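Local atomic coordinates of BZLF1 trans-activator protein (Human herpesvirus 4, PDB entry 2C9L), a protein that switches Epstein-Barr virus from latency to the lytic cycle by binding DNA, including methylated viral DNA, as a homodimeric bZIP transcription factor. Residues 5-8 and 9-13; 18-21 and 22-25; 24-27 and 28-32; 35-38 and 39-43; 42-45 and 46-49. The protein carries 2 engineered substitutions. All coordinates share one frame; numbering follows the deposited sequence. Where two conformers were deposited one is given.

Contact 1: residues 5-8 and 9-13; sequences KRYK and NRVAA. Engineered in segment 9-13: Ala13 (natural residue Ser). With nucleotides of chain A; nucleotides of chain B.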
# COMPACT_ATOMS: atom_id res chain seq x y z
N LYS C 5 3.80 -36.38 0.67
CA LYS C 5 4.02 -35.20 1.50
C LYS C 5 4.85 -34.21 0.70
O LYS C 5 4.59 -33.02 0.71
CB LYS C 5 4.75 -35.58 2.79
CG LYS C 5 4.86 -34.43 3.79
CD LYS C 5 5.50 -34.85 5.10
CE LYS C 5 7.00 -35.04 4.97
NZ LYS C 5 7.63 -35.36 6.28
N ARG C 6 5.85 -34.72 0.01
CA ARG C 6 6.73 -33.92 -0.82
C ARG C 6 5.94 -33.26 -1.95
O ARG C 6 6.17 -32.09 -2.29
CB ARG C 6 7.83 -34.81 -1.39
CG ARG C 6 8.82 -34.12 -2.29
CD ARG C 6 9.96 -35.09 -2.61
NE ARG C 6 10.72 -35.42 -1.41
CZ ARG C 6 11.27 -36.61 -1.17
NH1 ARG C 6 11.13 -37.60 -2.04
NH2 ARG C 6 11.97 -36.80 -0.06
N TYR C 7 5.01 -34.01 -2.54
CA TYR C 7 4.19 -33.48 -3.62
C TYR C 7 3.28 -32.36 -3.11
O TYR C 7 3.13 -31.33 -3.76
CB TYR C 7 3.30 -34.57 -4.23
CG TYR C 7 2.19 -33.99 -5.07
CD1 TYR C 7 2.47 -33.45 -6.32
CD2 TYR C 7 0.88 -33.90 -4.59
CE1 TYR C 7 1.47 -32.82 -7.08
CE2 TYR C 7 -0.13 -33.28 -5.34
CZ TYR C 7 0.18 -32.74 -6.59
OH TYR C 7 -0.78 -32.13 -7.35
N LYS C 8 2.64 -32.61 -1.98
CA LYS C 8 1.74 -31.63 -1.39
C LYS C 8 2.50 -30.36 -0.98
O LYS C 8 1.96 -29.27 -1.10
CB LYS C 8 1.02 -32.24 -0.19
CG LYS C 8 -0.11 -33.21 -0.59
CD LYS C 8 -0.43 -34.21 0.51
CE LYS C 8 -0.95 -33.54 1.77
NZ LYS C 8 -2.26 -32.88 1.54
N ASN C 9 3.73 -30.49 -0.52
CA ASN C 9 4.47 -29.30 -0.13
C ASN C 9 4.87 -28.52 -1.37
O ASN C 9 4.95 -27.29 -1.35
CB ASN C 9 5.72 -29.65 0.69
CG ASN C 9 6.40 -28.42 1.27
OD1 ASN C 9 7.52 -28.09 0.90
ND2 ASN C 9 5.71 -27.74 2.17
N ARG C 10 5.12 -29.23 -2.46
CA ARG C 10 5.48 -28.59 -3.72
C ARG C 10 4.29 -27.74 -4.18
O ARG C 10 4.47 -26.67 -4.76
CB ARG C 10 5.82 -29.64 -4.77
CG ARG C 10 6.49 -29.10 -6.01
CD ARG C 10 6.57 -30.20 -7.07
NE ARG C 10 7.24 -31.38 -6.54
CZ ARG C 10 6.88 -32.64 -6.81
NH1 ARG C 10 5.85 -32.89 -7.60
NH2 ARG C 10 7.56 -33.64 -6.27
N VAL C 11 3.08 -28.21 -3.92
CA VAL C 11 1.88 -27.47 -4.29
C VAL C 11 1.73 -26.23 -3.39
O VAL C 11 1.41 -25.15 -3.87
CB VAL C 11 0.61 -28.35 -4.15
CG1 VAL C 11 -0.66 -27.50 -4.33
CG2 VAL C 11 0.65 -29.46 -5.21
N ALA C 12 1.95 -26.40 -2.09
CA ALA C 12 1.85 -25.30 -1.14
C ALA C 12 2.89 -24.21 -1.36
O ALA C 12 2.60 -23.03 -1.17
CB ALA C 12 1.93 -25.82 0.29
N ALA C 13 4.11 -24.58 -1.77
CA ALA C 13 5.14 -23.57 -2.04
C ALA C 13 4.72 -22.74 -3.25
O ALA C 13 4.86 -21.52 -3.24
CB ALA C 13 6.49 -24.20 -2.29
P DT A 11 10.84 -31.81 -5.18
OP1 DT A 11 11.35 -33.09 -5.71
OP2 DT A 11 9.40 -31.62 -4.96
O5' DT A 11 11.57 -31.50 -3.80
C5' DT A 11 12.98 -31.35 -3.88
C4' DT A 11 13.66 -31.08 -2.55
O4' DT A 11 13.63 -29.66 -2.25
C3' DT A 11 13.03 -31.72 -1.33
O3' DT A 11 14.00 -32.43 -0.57
C2' DT A 11 12.20 -30.63 -0.65
C1' DT A 11 13.02 -29.41 -0.96
N1 DT A 11 12.33 -28.11 -0.96
C2 DT A 11 12.92 -26.97 -0.41
O2 DT A 11 14.04 -26.95 0.05
N3 DT A 11 12.13 -25.84 -0.42
C4 DT A 11 10.86 -25.73 -0.94
O4 DT A 11 10.27 -24.65 -0.90
C5 DT A 11 10.31 -26.96 -1.51
C7 DT A 11 8.93 -26.95 -2.09
C6 DT A 11 11.07 -28.06 -1.48
P DC A 12 13.53 -33.33 0.66
OP1 DC A 12 14.50 -34.46 0.68
OP2 DC A 12 12.09 -33.61 0.60
O5' DC A 12 13.83 -32.37 1.89
C5' DC A 12 15.09 -31.72 1.90
C4' DC A 12 15.30 -30.83 3.10
O4' DC A 12 14.63 -29.54 2.96
C3' DC A 12 14.77 -31.38 4.42
O3' DC A 12 15.70 -31.06 5.45
C2' DC A 12 13.40 -30.74 4.59
C1' DC A 12 13.65 -29.37 3.99
N1 DC A 12 12.51 -28.61 3.47
C2 DC A 12 12.48 -27.22 3.67
O2 DC A 12 13.41 -26.69 4.28
N3 DC A 12 11.42 -26.49 3.19
C4 DC A 12 10.44 -27.11 2.54
N4 DC A 12 9.42 -26.35 2.09
C5 DC A 12 10.45 -28.53 2.32
C6 DC A 12 11.49 -29.23 2.81
P DT B 7 2.04 -18.02 3.68
OP1 DT B 7 1.65 -16.66 4.15
OP2 DT B 7 1.89 -18.37 2.23
O5' DT B 7 3.56 -18.30 4.09
C5' DT B 7 3.93 -18.15 5.46
C4' DT B 7 5.40 -18.38 5.72
O4' DT B 7 5.74 -19.79 5.72
C3' DT B 7 6.32 -17.79 4.65
O3' DT B 7 7.55 -17.42 5.25
C2' DT B 7 6.59 -18.95 3.70
C1' DT B 7 6.72 -20.05 4.72
N1 DT B 7 6.66 -21.45 4.31
C2 DT B 7 7.47 -22.36 4.97
O2 DT B 7 8.23 -22.05 5.87
N3 DT B 7 7.35 -23.64 4.52
C4 DT B 7 6.52 -24.09 3.51
O4 DT B 7 6.50 -25.27 3.22
C5 DT B 7 5.71 -23.09 2.87
C7 DT B 7 4.78 -23.48 1.76
C6 DT B 7 5.83 -21.83 3.29

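Contact 2: residues 18-21 and 22-25; sequences AKFK and QLLQ. With nucleotides of chain B; nucleotides of chain A.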
# COMPACT_ATOMS: atom_id res chain seq x y z
N ALA C 18 2.90 -17.53 -5.17
CA ALA C 18 1.95 -16.78 -5.99
C ALA C 18 1.19 -15.84 -5.07
O ALA C 18 0.87 -14.72 -5.44
CB ALA C 18 0.97 -17.71 -6.73
N LYS C 19 0.90 -16.31 -3.85
CA LYS C 19 0.21 -15.49 -2.87
C LYS C 19 1.01 -14.24 -2.53
O LYS C 19 0.45 -13.16 -2.33
CB LYS C 19 -0.04 -16.28 -1.59
CG LYS C 19 -0.68 -15.44 -0.49
CD LYS C 19 -0.69 -16.15 0.85
CE LYS C 19 -1.01 -15.18 1.98
NZ LYS C 19 -0.93 -15.82 3.33
N PHE C 20 2.33 -14.37 -2.43
CA PHE C 20 3.16 -13.22 -2.11
C PHE C 20 3.28 -12.25 -3.29
O PHE C 20 3.28 -11.04 -3.09
CB PHE C 20 4.55 -13.66 -1.63
CG PHE C 20 4.59 -14.00 -0.17
CD1 PHE C 20 4.31 -13.03 0.79
CD2 PHE C 20 4.91 -15.29 0.26
CE1 PHE C 20 4.33 -13.34 2.15
CE2 PHE C 20 4.93 -15.60 1.61
CZ PHE C 20 4.64 -14.63 2.56
N LYS C 21 3.37 -12.79 -4.50
CA LYS C 21 3.44 -11.94 -5.69
C LYS C 21 2.16 -11.11 -5.86
O LYS C 21 2.22 -9.94 -6.22
CB LYS C 21 3.67 -12.79 -6.94
CG LYS C 21 5.08 -13.35 -7.06
CD LYS C 21 6.10 -12.23 -7.21
CE LYS C 21 7.51 -12.79 -7.38
NZ LYS C 21 8.53 -11.71 -7.60
N GLN C 22 1.01 -11.72 -5.59
CA GLN C 22 -0.26 -11.01 -5.72
C GLN C 22 -0.41 -9.98 -4.61
O GLN C 22 -0.99 -8.91 -4.81
CB GLN C 22 -1.43 -11.99 -5.69
CG GLN C 22 -1.56 -12.81 -4.41
CD GLN C 22 -2.37 -12.11 -3.33
OE1 GLN C 22 -2.54 -12.63 -2.23
NE2 GLN C 22 -2.88 -10.92 -3.65
N LEU C 23 0.13 -10.29 -3.44
CA LEU C 23 0.05 -9.39 -2.31
C LEU C 23 0.82 -8.11 -2.64
O LEU C 23 0.35 -7.01 -2.35
CB LEU C 23 0.63 -10.07 -1.07
CG LEU C 23 0.11 -9.65 0.30
CD1 LEU C 23 -1.42 -9.68 0.33
CD2 LEU C 23 0.69 -10.60 1.35
N LEU C 24 1.98 -8.27 -3.26
CA LEU C 24 2.81 -7.14 -3.66
C LEU C 24 2.13 -6.30 -4.74
O LEU C 24 2.25 -5.07 -4.76
CB LEU C 24 4.15 -7.62 -4.20
CG LEU C 24 5.02 -6.47 -4.73
CD1 LEU C 24 5.57 -5.68 -3.54
CD2 LEU C 24 6.16 -7.02 -5.58
N GLN C 25 1.45 -6.98 -5.66
CA GLN C 25 0.76 -6.31 -6.75
C GLN C 25 -0.40 -5.51 -6.17
O GLN C 25 -0.67 -4.38 -6.58
CB GLN C 25 0.24 -7.36 -7.74
CG GLN C 25 -0.07 -6.86 -9.15
CD GLN C 25 -1.36 -6.07 -9.24
OE1 GLN C 25 -2.41 -6.53 -8.79
NE2 GLN C 25 -1.29 -4.88 -9.83
P DT B 7 2.04 -18.02 3.68
OP1 DT B 7 1.65 -16.66 4.15
OP2 DT B 7 1.89 -18.37 2.23
O5' DT B 7 3.56 -18.30 4.09
C5' DT B 7 3.93 -18.15 5.46
C4' DT B 7 5.40 -18.38 5.72
O4' DT B 7 5.74 -19.79 5.72
C3' DT B 7 6.32 -17.79 4.65
O3' DT B 7 7.55 -17.42 5.25
C2' DT B 7 6.59 -18.95 3.70
C1' DT B 7 6.72 -20.05 4.72
N1 DT B 7 6.66 -21.45 4.31
C2 DT B 7 7.47 -22.36 4.97
O2 DT B 7 8.23 -22.05 5.87
N3 DT B 7 7.35 -23.64 4.52
C4 DT B 7 6.52 -24.09 3.51
O4 DT B 7 6.50 -25.27 3.22
C5 DT B 7 5.71 -23.09 2.87
C7 DT B 7 4.78 -23.48 1.76
C6 DT B 7 5.83 -21.83 3.29
P DG A 8 10.92 -14.17 -9.79
OP1 DG A 8 9.96 -13.28 -10.49
OP2 DG A 8 11.00 -14.11 -8.31
O5' DG A 8 10.63 -15.67 -10.23
C5' DG A 8 10.75 -16.01 -11.61
C4' DG A 8 10.79 -17.51 -11.85
O4' DG A 8 12.07 -18.07 -11.45
C3' DG A 8 9.76 -18.29 -11.03
O3' DG A 8 9.23 -19.37 -11.79
C2' DG A 8 10.53 -18.72 -9.78
C1' DG A 8 11.89 -18.99 -10.36
N9 DG A 8 13.00 -18.85 -9.42
C8 DG A 8 13.23 -17.79 -8.59
N7 DG A 8 14.31 -17.92 -7.89
C5 DG A 8 14.83 -19.15 -8.27
C6 DG A 8 16.00 -19.82 -7.84
O6 DG A 8 16.85 -19.44 -7.03
N1 DG A 8 16.15 -21.05 -8.47
C2 DG A 8 15.27 -21.56 -9.40
N2 DG A 8 15.57 -22.77 -9.89
N3 DG A 8 14.19 -20.94 -9.82
C4 DG A 8 14.03 -19.74 -9.21

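Contact 3: residues 24-27 and 28-32; sequences LQHY and REVAA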
# COMPACT_ATOMS: atom_id res chain seq x y z
N LEU C 24 1.98 -8.27 -3.26
CA LEU C 24 2.81 -7.14 -3.66
C LEU C 24 2.13 -6.30 -4.74
O LEU C 24 2.25 -5.07 -4.76
CB LEU C 24 4.15 -7.62 -4.20
CG LEU C 24 5.02 -6.47 -4.73
CD1 LEU C 24 5.57 -5.68 -3.54
CD2 LEU C 24 6.16 -7.02 -5.58
N GLN C 25 1.45 -6.98 -5.66
CA GLN C 25 0.76 -6.31 -6.75
C GLN C 25 -0.40 -5.51 -6.17
O GLN C 25 -0.67 -4.38 -6.58
CB GLN C 25 0.24 -7.36 -7.74
CG GLN C 25 -0.07 -6.86 -9.15
CD GLN C 25 -1.36 -6.07 -9.24
OE1 GLN C 25 -2.41 -6.53 -8.79
NE2 GLN C 25 -1.29 -4.88 -9.83
N HIS C 26 -1.07 -6.10 -5.18
CA HIS C 26 -2.21 -5.49 -4.51
C HIS C 26 -1.87 -4.21 -3.74
O HIS C 26 -2.55 -3.19 -3.88
CB HIS C 26 -2.83 -6.51 -3.56
CG HIS C 26 -3.95 -5.97 -2.73
ND1 HIS C 26 -5.23 -5.79 -3.22
CD2 HIS C 26 -3.98 -5.56 -1.44
CE1 HIS C 26 -6.00 -5.30 -2.27
NE2 HIS C 26 -5.27 -5.14 -1.18
N TYR C 27 -0.83 -4.26 -2.92
CA TYR C 27 -0.45 -3.09 -2.14
C TYR C 27 0.17 -1.99 -2.98
O TYR C 27 0.17 -0.82 -2.60
CB TYR C 27 0.50 -3.49 -1.00
CG TYR C 27 -0.25 -4.12 0.16
CD1 TYR C 27 -1.26 -3.42 0.82
CD2 TYR C 27 0.01 -5.43 0.56
CE1 TYR C 27 -2.00 -4.00 1.84
CE2 TYR C 27 -0.72 -6.02 1.59
CZ TYR C 27 -1.73 -5.30 2.22
OH TYR C 27 -2.47 -5.88 3.23
N ARG C 28 0.68 -2.36 -4.14
CA ARG C 28 1.27 -1.40 -5.05
C ARG C 28 0.12 -0.56 -5.63
O ARG C 28 0.23 0.66 -5.77
CB ARG C 28 1.99 -2.15 -6.16
CG ARG C 28 3.05 -1.39 -6.93
CD ARG C 28 3.59 -2.28 -8.04
NE ARG C 28 5.03 -2.15 -8.25
CZ ARG C 28 5.62 -1.07 -8.76
NH1 ARG C 28 4.90 -0.02 -9.12
NH2 ARG C 28 6.94 -1.05 -8.89
N GLU C 29 -1.00 -1.22 -5.93
CA GLU C 29 -2.19 -0.58 -6.50
C GLU C 29 -2.94 0.27 -5.48
O GLU C 29 -3.39 1.36 -5.79
CB GLU C 29 -3.16 -1.63 -7.05
CG GLU C 29 -2.60 -2.52 -8.14
CD GLU C 29 -3.64 -3.50 -8.67
OE1 GLU C 29 -4.29 -4.17 -7.85
OE2 GLU C 29 -3.79 -3.60 -9.91
N VAL C 30 -3.09 -0.27 -4.27
CA VAL C 30 -3.77 0.43 -3.19
C VAL C 30 -3.00 1.69 -2.79
O VAL C 30 -3.59 2.73 -2.53
CB VAL C 30 -3.94 -0.50 -1.97
CG1 VAL C 30 -4.26 0.31 -0.72
CG2 VAL C 30 -5.04 -1.51 -2.24
N ALA C 31 -1.67 1.58 -2.73
CA ALA C 31 -0.84 2.73 -2.38
C ALA C 31 -1.10 3.86 -3.37
O ALA C 31 -1.20 5.02 -2.98
CB ALA C 31 0.63 2.35 -2.43
N ALA C 32 -1.18 3.50 -4.64
CA ALA C 32 -1.42 4.47 -5.70
C ALA C 32 -2.84 5.02 -5.60
O ALA C 32 -3.04 6.23 -5.65
CB ALA C 32 -1.18 3.83 -7.08

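Contact 4: residues 35-38 and 39-43; sequences SSEN and DRLRL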
# COMPACT_ATOMS: atom_id res chain seq x y z
N SER C 35 -3.20 7.30 -2.73
CA SER C 35 -2.44 8.52 -2.98
C SER C 35 -3.22 9.45 -3.91
O SER C 35 -3.24 10.66 -3.70
CB SER C 35 -1.09 8.17 -3.60
OG SER C 35 -0.26 9.31 -3.66
N SER C 36 -3.85 8.89 -4.94
CA SER C 36 -4.62 9.71 -5.86
C SER C 36 -5.85 10.26 -5.13
O SER C 36 -6.21 11.42 -5.30
CB SER C 36 -5.05 8.89 -7.08
OG SER C 36 -5.84 7.79 -6.69
N GLU C 37 -6.48 9.43 -4.31
CA GLU C 37 -7.64 9.88 -3.54
C GLU C 37 -7.22 11.03 -2.62
O GLU C 37 -7.95 12.00 -2.47
CB GLU C 37 -8.22 8.75 -2.69
CG GLU C 37 -9.29 9.21 -1.70
CD GLU C 37 -9.77 8.10 -0.77
OE1 GLU C 37 -10.30 7.09 -1.28
OE2 GLU C 37 -9.63 8.25 0.46
N ASN C 38 -6.05 10.90 -2.01
CA ASN C 38 -5.52 11.93 -1.12
C ASN C 38 -5.44 13.25 -1.89
O ASN C 38 -5.78 14.31 -1.36
CB ASN C 38 -4.13 11.53 -0.60
CG ASN C 38 -3.48 12.59 0.29
OD1 ASN C 38 -2.98 13.60 -0.19
ND2 ASN C 38 -3.50 12.35 1.60
N ASP C 39 -5.01 13.18 -3.14
CA ASP C 39 -4.89 14.37 -3.98
C ASP C 39 -6.27 14.94 -4.33
O ASP C 39 -6.43 16.16 -4.46
CB ASP C 39 -4.12 14.05 -5.26
CG ASP C 39 -2.67 13.72 -5.00
OD1 ASP C 39 -1.99 13.21 -5.92
OD2 ASP C 39 -2.19 13.97 -3.86
N ARG C 40 -7.26 14.06 -4.49
CA ARG C 40 -8.60 14.52 -4.82
C ARG C 40 -9.25 15.23 -3.64
O ARG C 40 -9.87 16.28 -3.80
CB ARG C 40 -9.48 13.36 -5.26
CG ARG C 40 -9.06 12.72 -6.58
CD ARG C 40 -10.19 11.89 -7.15
NE ARG C 40 -11.39 12.70 -7.35
CZ ARG C 40 -12.52 12.25 -7.88
NH1 ARG C 40 -12.63 10.99 -8.27
NH2 ARG C 40 -13.55 13.07 -8.02
N LEU C 41 -9.10 14.67 -2.45
CA LEU C 41 -9.69 15.26 -1.26
C LEU C 41 -9.04 16.61 -0.93
O LEU C 41 -9.71 17.52 -0.45
CB LEU C 41 -9.58 14.30 -0.08
CG LEU C 41 -10.50 13.07 -0.10
CD1 LEU C 41 -9.84 11.90 0.61
CD2 LEU C 41 -11.84 13.42 0.56
N ARG C 42 -7.73 16.73 -1.17
CA ARG C 42 -7.03 17.98 -0.89
C ARG C 42 -7.51 19.08 -1.84
O ARG C 42 -7.56 20.26 -1.47
CB ARG C 42 -5.51 17.81 -1.04
CG ARG C 42 -4.83 17.05 0.11
CD ARG C 42 -3.34 16.85 -0.16
NE ARG C 42 -2.67 16.09 0.89
CZ ARG C 42 -2.35 16.58 2.08
NH1 ARG C 42 -2.64 17.84 2.39
NH2 ARG C 42 -1.73 15.82 2.97
N LEU C 43 -7.85 18.70 -3.07
CA LEU C 43 -8.32 19.66 -4.06
C LEU C 43 -9.77 20.06 -3.80
O LEU C 43 -10.14 21.23 -3.95
CB LEU C 43 -8.19 19.07 -5.47
CG LEU C 43 -8.42 20.06 -6.61
CD1 LEU C 43 -7.41 21.20 -6.52
CD2 LEU C 43 -8.29 19.34 -7.94

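Contact 5: residues 42-45 and 46-49; sequences RLLL and KQMC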
# COMPACT_ATOMS: atom_id res chain seq x y z
N ARG C 42 -7.73 16.73 -1.17
CA ARG C 42 -7.03 17.98 -0.89
C ARG C 42 -7.51 19.08 -1.84
O ARG C 42 -7.56 20.26 -1.47
CB ARG C 42 -5.51 17.81 -1.04
CG ARG C 42 -4.83 17.05 0.11
CD ARG C 42 -3.34 16.85 -0.16
NE ARG C 42 -2.67 16.09 0.89
CZ ARG C 42 -2.35 16.58 2.08
NH1 ARG C 42 -2.64 17.84 2.39
NH2 ARG C 42 -1.73 15.82 2.97
N LEU C 43 -7.85 18.70 -3.07
CA LEU C 43 -8.32 19.66 -4.06
C LEU C 43 -9.77 20.06 -3.80
O LEU C 43 -10.14 21.23 -3.95
CB LEU C 43 -8.19 19.07 -5.47
CG LEU C 43 -8.42 20.06 -6.61
CD1 LEU C 43 -7.41 21.20 -6.52
CD2 LEU C 43 -8.29 19.34 -7.94
N LEU C 44 -10.59 19.09 -3.40
CA LEU C 44 -12.00 19.37 -3.11
C LEU C 44 -12.10 20.30 -1.90
O LEU C 44 -12.90 21.23 -1.89
CB LEU C 44 -12.75 18.07 -2.80
CG LEU C 44 -14.20 18.25 -2.35
CD1 LEU C 44 -14.98 19.05 -3.38
CD2 LEU C 44 -14.85 16.89 -2.14
N LEU C 45 -11.28 20.04 -0.89
CA LEU C 45 -11.29 20.85 0.31
C LEU C 45 -10.86 22.27 -0.02
O LEU C 45 -11.34 23.24 0.57
CB LEU C 45 -10.34 20.26 1.35
CG LEU C 45 -10.26 20.94 2.72
CD1 LEU C 45 -11.65 21.06 3.33
CD2 LEU C 45 -9.34 20.13 3.62
N LYS C 46 -9.96 22.39 -0.99
CA LYS C 46 -9.47 23.69 -1.42
C LYS C 46 -10.57 24.42 -2.19
O LYS C 46 -10.75 25.62 -2.02
CB LYS C 46 -8.22 23.51 -2.30
CG LYS C 46 -7.40 24.78 -2.46
CD LYS C 46 -6.82 25.24 -1.13
CE LYS C 46 -5.98 26.49 -1.29
NZ LYS C 46 -5.40 26.98 -0.00
N GLN C 47 -11.31 23.69 -3.02
CA GLN C 47 -12.39 24.30 -3.79
C GLN C 47 -13.46 24.86 -2.86
O GLN C 47 -13.94 25.97 -3.05
CB GLN C 47 -13.05 23.28 -4.73
CG GLN C 47 -12.14 22.73 -5.82
CD GLN C 47 -12.91 21.97 -6.88
OE1 GLN C 47 -13.83 21.21 -6.58
NE2 GLN C 47 -12.52 22.16 -8.14
N MET C 48 -13.84 24.07 -1.85
CA MET C 48 -14.86 24.48 -0.89
C MET C 48 -14.37 25.54 0.08
O MET C 48 -15.12 26.44 0.46
CB MET C 48 -15.37 23.27 -0.10
CG MET C 48 -15.88 22.14 -0.98
SD MET C 48 -17.05 22.73 -2.20
CE MET C 48 -18.54 22.85 -1.22
N CYS C 49 -13.11 25.43 0.50
CA CYS C 49 -12.53 26.38 1.44
C CYS C 49 -11.28 27.02 0.84
O CYS C 49 -10.16 26.77 1.28
CB CYS C 49 -12.18 25.68 2.75
SG CYS C 49 -13.57 24.85 3.54

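Contact 1: residues 5-8 and 9-13
In the basic region of this bZIP helix, Tyr7 packs against Val11 one turn on, while Arg6, Asn9 and Arg10 face the DNA major groove and its backbone. Val11 CG2 sits over one face of the Tyr7 ring in a CH-pi contact, 4.0 Å from the ring centroid and displaced toward the rim on the hydroxyl side. Arg10 NH1 comes instead to the edge of that ring, 3.7 Å from Tyr7 CD1, with ring and guanidinium planes 78° apart. The Arg10 chain bends at chi3 (-54°) and turns the NE and NH2 edge of its guanidinium to the phosphate of DT11 of chain A; NE lies 2.7 Å from OP2, and both nitrogens bond that one oxygen. Arg6 repeats the pattern one phosphate further, NE and NH2 sharing OP2 of DC12 of chain A. Asn9, on the same helix face, reads bases on both strands: OD1 accepts from N4 of DC12 of chain A at 2.8 Å, and ND2 donates to O4 of DT7 of chain B at 2.8 Å. The two bonds fix the rotation of the amide. Ala13, engineered from serine at the methylation-recognition site, places CB 3.7 Å from the C7 methyl of DT11 of chain A. The stretch lies near the start of helix 2-48, which continues unbroken toward the zipper; the second subunit does not touch it here.

Contact 2: residues 18-21 and 22-25
Lys19 and Gln22 lean across each other at a slant where the basic region of the bZIP helix passes into the leucine zipper, with Lys19 CG 3.8 Å from Gln22 OE1. Lys19 runs straight out from CG, across the helix axis, to a phosphate of the DNA; Gln22 folds back over the helix. Its CG stands between the backbone N and the carbonyl carbon (chi1 61°), and a second bend at chi2 lays the amide beside the Lys19 carbonyl, so that two acceptor oxygens, Lys19 O and Gln22 OE1, come within 3.0 Å. Phe20 points another way; in the conformer given, its CD1 makes a loose apolar contact with Leu23 CD2 at 4.4 Å, the methyl approaching obliquely. Beyond it this ring meets Phe20 and Lys21 of the second subunit, the latter in a cation-pi contact, while Leu24 also packs on Phe20 of that subunit. Aromatic and aliphatic groups thus line the fork where the two helices part to straddle the DNA. Lys21 heads for the other strand, a close approach without an assigned hydrogen bond, NZ lying 3.5 Å from OP2 of DG8 of chain A. At the far end of Lys19, NZ donates to OP1 of DT7 of chain B at 2.8 Å.

Contact 3: residues 24-27 and 28-32
With chi1 at -160° and a bend at chi2, Gln25 swings its amide along the helix toward Glu29, whose chain extends straight beyond a CG set anti to its own carbonyl carbon. The two groups meet one turn apart: Gln25 NE2 donates to Glu29 OE2 at 2.8 Å, along a nearly straight path. The oxygen lies in the plane of the amide, yet the donor comes from well above the carboxylate plane, the two planes being 79° apart. The amide thus hangs over the carboxylate and does not share its plane, and Gln25 OE1 comes near Glu29 OE1, acceptor against acceptor. Round the helix, His26 and Val30 make a CH-pi contact. Val30 CG2 covers one face of the imidazole, 4.0 Å from its centroid, with the methyl displaced toward the rim near NE2 and CE1. Asp63 of the second subunit packs on both His26 and Val30, so the chain end of one subunit covers this patch on the other. Tyr27 packs on Arg28 of the second subunit. Side-chain pairs four residues apart are general to alpha helices; here they flank the dimer interface in the early part of the bZIP leucine zipper.

Contact 4: residues 35-38 and 39-43
Asn38 and Arg42, one turn apart, form the closely held side of this contact. Asn38 OD1 receives Arg42 NE at 2.7 Å, in the guanidinium plane and at its edge, while the amide and guanidinium planes stand 48° apart. With CG anti to the carbonyl carbon (chi1 -75°) and the chain extended from CG to NE, Arg42 runs back along the helix to Asn38. Both groups have further partners: Asn38 ND2 bonds Glu37 OE2 and Asn38 OD1 of the second subunit, and Arg42 NH2 makes a salt bridge to that Glu37. A buried polar network across the dimer axis results, in which the arginine probably steadies the neighbouring carboxylate. Glu37 and Leu41 also pack well, side by side and pointing the same way, with Leu41 CD1 3.6 Å from Glu37 CG. On the outer side the packing thins to side chain against backbone. Asp39 lies over its preceding turn, CG 3.4 Å from Ser35 O, and Arg40 puts CG 3.4 Å from Ser36 O before its end leads outward, both residues being exposed. The stretch occupies the zipper half of helix 2-48, with the partner helix across the asparagine pair and the C-terminal tails of both subunits folded back alongside.

Contact 5: residues 42-45 and 46-49
Leu44 and Met48 lie side by side and point the same way at the C-terminal end of the leucine zipper helix, Leu44 CD1 being 4.0 Å from Met48 CG. Different torsions produce this alignment. Leu44 holds CG anti to its backbone N (chi1 174°), which carries a methyl forward along the helix; Met48 has CG anti to the carbonyl carbon and then bends twice, at chi2 and chi3, carrying its terminal methyl CE away from the leucine. Gln47 approaches the same leucine at about a right angle, its extended chain bringing OE1 4.0 Å from Leu44 CD1, while its CG lies close over Leu43 O. Leu45 adopts almost the same rotamer as Leu44; both leucines pack on Leu45 of the second subunit, and Leu45 also on Val54 of helix 54-57. Lys46 bends at chi2 and sends NZ to Leu52 O, tying the helix to the chain that follows. Met48 touches Cys49 of the second subunit, so the final turn still belongs to the dimer interface. Cys49 is the first residue to leave helical backbone angles, though its N still donates to Leu45 O at 2.8 Å. Past that bond, Cys49 SG rests 4.3 Å from Leu45 CD1.

How the contacts relate
The five contacts follow one another along helix 2-48, two pairs overlapping, and record its change of task. Contact 1 addresses bases and phosphates; contact 2, its centre about 19 Å further on, still touches phosphates but already meets the second subunit. From there DNA recedes: the nearest nucleic acid atom is about 9 Å from contact 3, 25 Å from contact 4 and 32 Å from contact 5. Contacts 2 and 3 share Leu24 and Gln25, contacts 4 and 5 share Arg42 and Leu43, and each of these pairs has centres about 10 Å apart. Some 54 Å separates the centres of contacts 1 and 5, spanning DNA reading at one end and dimerization at the other.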